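Putative cell adhesion protein (Bacteroides thetaiotaomicron, PDB 4DGU) is a putative cell adhesion protein related to the fimbrillins, binds zinc and is probably a subunit of a pilus on a gut bacterium. Local coordinates at residues R229-K232 with K233-G236; L26-S30 with N31-P35. All coordinates share one frame; numbering follows the deposited sequence.

Both contacts are local turns that fix how the chain leaves or enters regular structure, yet their chemistry differs with their place. Interaction 1 follows the end of strand 225-230, about 27 Å from the centre of the chain. It is partly buried and made of one main-chain turn bond, a weak hydroxyl contact and a bridging water. Interaction 2, about 11 Å from that centre, forms the weakly bonded turn of helix 30-33, with a salt bridge beside it, and four of its eight touching residues are buried. Strand 225-230 ties the two together, since Ser30 and Leu33 pack on its Thr225 while interaction 1 continues from its far end. Both also meet the second subunit.

Interaction 1: R229-K232 with K233-G236; sequences RLSK and KFGG
Lys233 passes Ser231 with the base of its side chain, which can be followed outward from there. Its CB lies 3.4 Å from Ser231 OG and also covers one face of the Phe234 ring, offset toward the rim and 3.6 Å above the plane. CG and CD run on past the same hydroxyl, CD at 3.9 Å from Ser231 OG. The last torsion bends the chain (chi4 -71°), and NZ ends in a hydrogen bond to Gly197 O of the second subunit; a zinc ion lies about 4 Å from this side chain. Ser231 OG sits between its own backbone N and carbonyl carbon (chi1 71°), a position from which it accepts a weak hydrogen bond from Lys233 N at 3.4 Å. The backbone here makes a beta turn, with Gly235 N bonded to Lys232 O at 3.3 Å and approaching from above the carbonyl plane. This turn follows strand 225-230, through which the sheet of this fimbrillin-like protein runs on into the second subunit. A water molecule spans the bend, donating to Ser231 O at 2.9 Å and accepting from Phe234 N at 2.8 Å. Phe234 itself packs on Phe234 of the second subunit.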
loop_
_atom_site.group_PDB
_atom_site.type_symbol
_atom_site.label_atom_id
_atom_site.label_comp_id
_atom_site.label_asym_id
_atom_site.label_seq_id
_atom_site.Cartn_x
_atom_site.Cartn_y
_atom_site.Cartn_z
ATOM N N ARG A 229 -8.089 8.302 14.207
ATOM C CA ARG A 229 -7.581 9.672 14.011
ATOM C C ARG A 229 -8.709 10.650 13.656
ATOM O O ARG A 229 -9.192 10.689 12.526
ATOM C CB ARG A 229 -6.469 9.705 12.951
ATOM C CG ARG A 229 -5.426 10.804 13.217
ATOM C CD ARG A 229 -4.049 10.440 12.678
ATOM N NE ARG A 229 -4.087 9.983 11.279
ATOM C CZ ARG A 229 -3.800 8.745 10.883
ATOM N NH1 ARG A 229 -3.411 7.828 11.764
ATOM N NH2 ARG A 229 -3.879 8.420 9.595
ATOM N N LEU A 230 -9.140 11.413 14.665
ATOM C CA LEU A 230 -10.229 12.381 14.591
ATOM C C LEU A 230 -9.773 13.675 13.956
ATOM O O LEU A 230 -8.708 14.179 14.295
ATOM C CB LEU A 230 -10.818 12.672 16.003
ATOM C CG LEU A 230 -11.037 11.486 16.944
ATOM C CD1 LEU A 230 -11.390 11.960 18.341
ATOM C CD2 LEU A 230 -12.062 10.547 16.403
ATOM N N SER A 231 -10.586 14.207 13.025
ATOM C CA SER A 231 -10.360 15.479 12.337
ATOM C C SER A 231 -11.575 15.877 11.526
ATOM O O SER A 231 -12.521 15.086 11.375
ATOM C CB SER A 231 -9.141 15.425 11.422
ATOM O OG SER A 231 -9.379 14.621 10.282
ATOM N N LYS A 232 -11.520 17.095 10.954
ATOM C CA LYS A 232 -12.578 17.591 10.081
ATOM C C LYS A 232 -12.099 17.547 8.609
ATOM O O LYS A 232 -12.855 17.935 7.717
ATOM C CB LYS A 232 -13.016 19.008 10.500
ATOM C CG LYS A 232 -13.525 19.122 11.944
ATOM C CD LYS A 232 -13.979 20.539 12.282
ATOM C CE LYS A 232 -14.568 20.643 13.665
ATOM N NZ LYS A 232 -15.196 21.975 13.895
ATOM N N LYS A 233 -10.871 16.996 8.369
ATOM C CA LYS A 233 -10.194 16.888 7.058
ATOM C C LYS A 233 -11.020 16.226 5.950
ATOM O O LYS A 233 -10.819 16.514 4.778
ATOM C CB LYS A 233 -8.904 16.065 7.193
ATOM C CG LYS A 233 -7.677 16.773 7.710
ATOM C CD LYS A 233 -6.538 15.740 7.808
ATOM C CE LYS A 233 -5.283 16.230 8.488
ATOM N NZ LYS A 233 -4.539 17.207 7.661
ATOM N N PHE A 234 -11.877 15.280 6.309
ATOM C CA PHE A 234 -12.638 14.460 5.363
ATOM C C PHE A 234 -14.139 14.587 5.592
ATOM O O PHE A 234 -14.876 13.609 5.418
ATOM C CB PHE A 234 -12.191 12.969 5.486
ATOM C CG PHE A 234 -10.694 12.761 5.587
ATOM C CD1 PHE A 234 -9.889 12.817 4.452
ATOM C CD2 PHE A 234 -10.083 12.570 6.821
ATOM C CE1 PHE A 234 -8.508 12.691 4.552
ATOM C CE2 PHE A 234 -8.695 12.403 6.917
ATOM C CZ PHE A 234 -7.921 12.467 5.780
ATOM N N GLY A 235 -14.579 15.794 5.958
ATOM C CA GLY A 235 -15.990 16.083 6.195
ATOM C C GLY A 235 -16.889 15.823 4.994
ATOM O O GLY A 235 -17.973 15.250 5.142
ATOM N N GLY A 236 -16.432 16.210 3.806
ATOM C CA GLY A 236 -17.210 16.033 2.584
ATOM C C GLY A 236 -16.843 14.815 1.764
ATOM O O GLY A 236 -17.489 14.529 0.761
HETATM O O HOH W 1 -12.811 14.142 8.670
#

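Interaction 2: L26-S30 with N31-P35; sequences LTRTS and NDLFP
The guanidinium of Arg28 carries Leu33 CD2 over one face, 4.2 Å above the plane and toward the rim, and meets the carboxylate of Asp32 at its edge. The two flat groups stand almost perpendicular, 86° apart; Asp32 OD2 lies in the guanidinium plane, and NH1 comes at OD2 from above the carboxylate plane. This salt bridge, Arg28 NH1 to Asp32 OD2, measures 3.1 Å and is nearly straight. From the opposite face of the carboxylate, Thr29 N donates to the same OD2 at 3.2 Å. The arginine reaches this place by bending at two successive torsions (chi2 73°, chi3 78°), which fold the chain back over the aspartate and bring Arg28 CD to 3.4 Å from Asp32 OD2.

The frame for this exchange is the weakly bonded helix 30-33. The carboxylate of Asp32 on Thr29 N is half of a capping box; the return bond, from Asp32 N, goes to the main-chain Thr29 O at 3.1 Å. Phe34 N reaches back four residues to Ser30 O at 2.8 Å, in the carbonyl plane. Thr29 OG1 touches Asn31 CB at 3.4 Å; Asn31 ND2 bonds to Asp20 and to Phe125 O of its own chain, OD1 to Tyr246 of the second subunit.

Arg28 NE bonds to Pro25 O of the fourth subunit, and Arg28 and Asp32 make salt bridges both within the chain and to that subunit. With an arginine from each of two chains and a main-chain N-H around it, the carboxylate of Asp32 is probably kept ionised.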
loop_
_atom_site.group_PDB
_atom_site.type_symbol
_atom_site.label_atom_id
_atom_site.label_comp_id
_atom_site.label_asym_id
_atom_site.label_seq_id
_atom_site.Cartn_x
_atom_site.Cartn_y
_atom_site.Cartn_z
ATOM N N LEU A 26 12.401 -2.712 10.933
ATOM C CA LEU A 26 11.687 -1.535 10.449
ATOM C C LEU A 26 10.207 -1.574 10.790
ATOM O O LEU A 26 9.514 -0.600 10.517
ATOM C CB LEU A 26 11.889 -1.337 8.925
ATOM C CG LEU A 26 13.086 -0.426 8.555
ATOM C CD1 LEU A 26 14.390 -1.118 8.769
ATOM C CD2 LEU A 26 13.028 0.022 7.087
ATOM N N THR A 27 9.708 -2.650 11.414
ATOM C CA THR A 27 8.259 -2.669 11.644
ATOM C C THR A 27 7.814 -2.332 13.089
ATOM O O THR A 27 8.353 -2.808 14.081
ATOM C CB THR A 27 7.604 -3.985 11.161
ATOM O OG1 THR A 27 7.576 -4.931 12.203
ATOM C CG2 THR A 27 8.274 -4.569 9.955
ATOM N N ARG A 28 6.806 -1.490 13.151
ATOM C CA ARG A 28 6.118 -1.110 14.364
ATOM C C ARG A 28 5.237 -2.292 14.818
ATOM O O ARG A 28 4.532 -2.882 14.005
ATOM C CB ARG A 28 5.262 0.141 14.079
ATOM C CG ARG A 28 4.245 0.535 15.159
ATOM C CD ARG A 28 4.903 1.139 16.374
ATOM N NE ARG A 28 5.266 2.531 16.136
ATOM C CZ ARG A 28 6.445 3.062 16.435
ATOM N NH1 ARG A 28 7.405 2.311 16.954
ATOM N NH2 ARG A 28 6.684 4.343 16.186
ATOM N N THR A 29 5.349 -2.668 16.088
ATOM C CA THR A 29 4.518 -3.657 16.769
ATOM C C THR A 29 3.857 -2.907 17.886
ATOM O O THR A 29 4.382 -1.854 18.297
ATOM C CB THR A 29 5.315 -4.884 17.296
ATOM O OG1 THR A 29 6.255 -4.467 18.282
ATOM C CG2 THR A 29 5.997 -5.649 16.212
ATOM N N SER A 30 2.738 -3.432 18.410
ATOM C CA SER A 30 2.042 -2.807 19.540
ATOM C C SER A 30 2.935 -2.795 20.800
ATOM O O SER A 30 2.694 -2.000 21.711
ATOM C CB SER A 30 0.721 -3.517 19.828
ATOM O OG SER A 30 0.953 -4.793 20.405
ATOM N N ASN A 31 3.948 -3.694 20.843
ATOM C CA ASN A 31 4.926 -3.815 21.926
ATOM C C ASN A 31 5.712 -2.516 22.087
ATOM O O ASN A 31 6.072 -2.164 23.205
ATOM C CB ASN A 31 5.906 -4.982 21.653
ATOM C CG ASN A 31 5.281 -6.351 21.604
ATOM O OD1 ASN A 31 4.682 -6.767 20.608
ATOM N ND2 ASN A 31 5.451 -7.109 22.659
ATOM N N ASP A 32 5.979 -1.801 20.965
ATOM C CA ASP A 32 6.716 -0.545 20.946
ATOM C C ASP A 32 6.029 0.524 21.784
ATOM O O ASP A 32 6.706 1.282 22.490
ATOM C CB ASP A 32 6.869 -0.033 19.495
ATOM C CG ASP A 32 7.717 -0.886 18.585
ATOM O OD1 ASP A 32 8.560 -1.643 19.102
ATOM O OD2 ASP A 32 7.596 -0.737 17.355
ATOM N N LEU A 33 4.688 0.609 21.646
ATOM C CA LEU A 33 3.826 1.592 22.287
ATOM C C LEU A 33 3.441 1.123 23.649
ATOM O O LEU A 33 3.370 1.937 24.576
ATOM C CB LEU A 33 2.546 1.823 21.443
ATOM C CG LEU A 33 2.739 2.185 19.959
ATOM C CD1 LEU A 33 1.445 2.070 19.185
ATOM C CD2 LEU A 33 3.448 3.554 19.773
ATOM N N PHE A 34 3.127 -0.193 23.748
ATOM C CA PHE A 34 2.680 -0.876 24.945
ATOM C C PHE A 34 3.613 -2.048 25.283
ATOM O O PHE A 34 3.294 -3.202 24.967
ATOM C CB PHE A 34 1.245 -1.348 24.753
ATOM C CG PHE A 34 0.290 -0.226 24.443
ATOM C CD1 PHE A 34 -0.102 0.667 25.433
ATOM C CD2 PHE A 34 -0.240 -0.075 23.162
ATOM C CE1 PHE A 34 -1.008 1.695 25.145
ATOM C CE2 PHE A 34 -1.145 0.953 22.875
ATOM C CZ PHE A 34 -1.526 1.830 23.868
ATOM N N PRO A 35 4.782 -1.779 25.910
ATOM C CA PRO A 35 5.720 -2.888 26.248
ATOM C C PRO A 35 5.099 -3.927 27.183
ATOM O O PRO A 35 4.369 -3.552 28.082
ATOM C CB PRO A 35 6.900 -2.162 26.924
ATOM C CG PRO A 35 6.787 -0.742 26.493
ATOM C CD PRO A 35 5.322 -0.468 26.330
#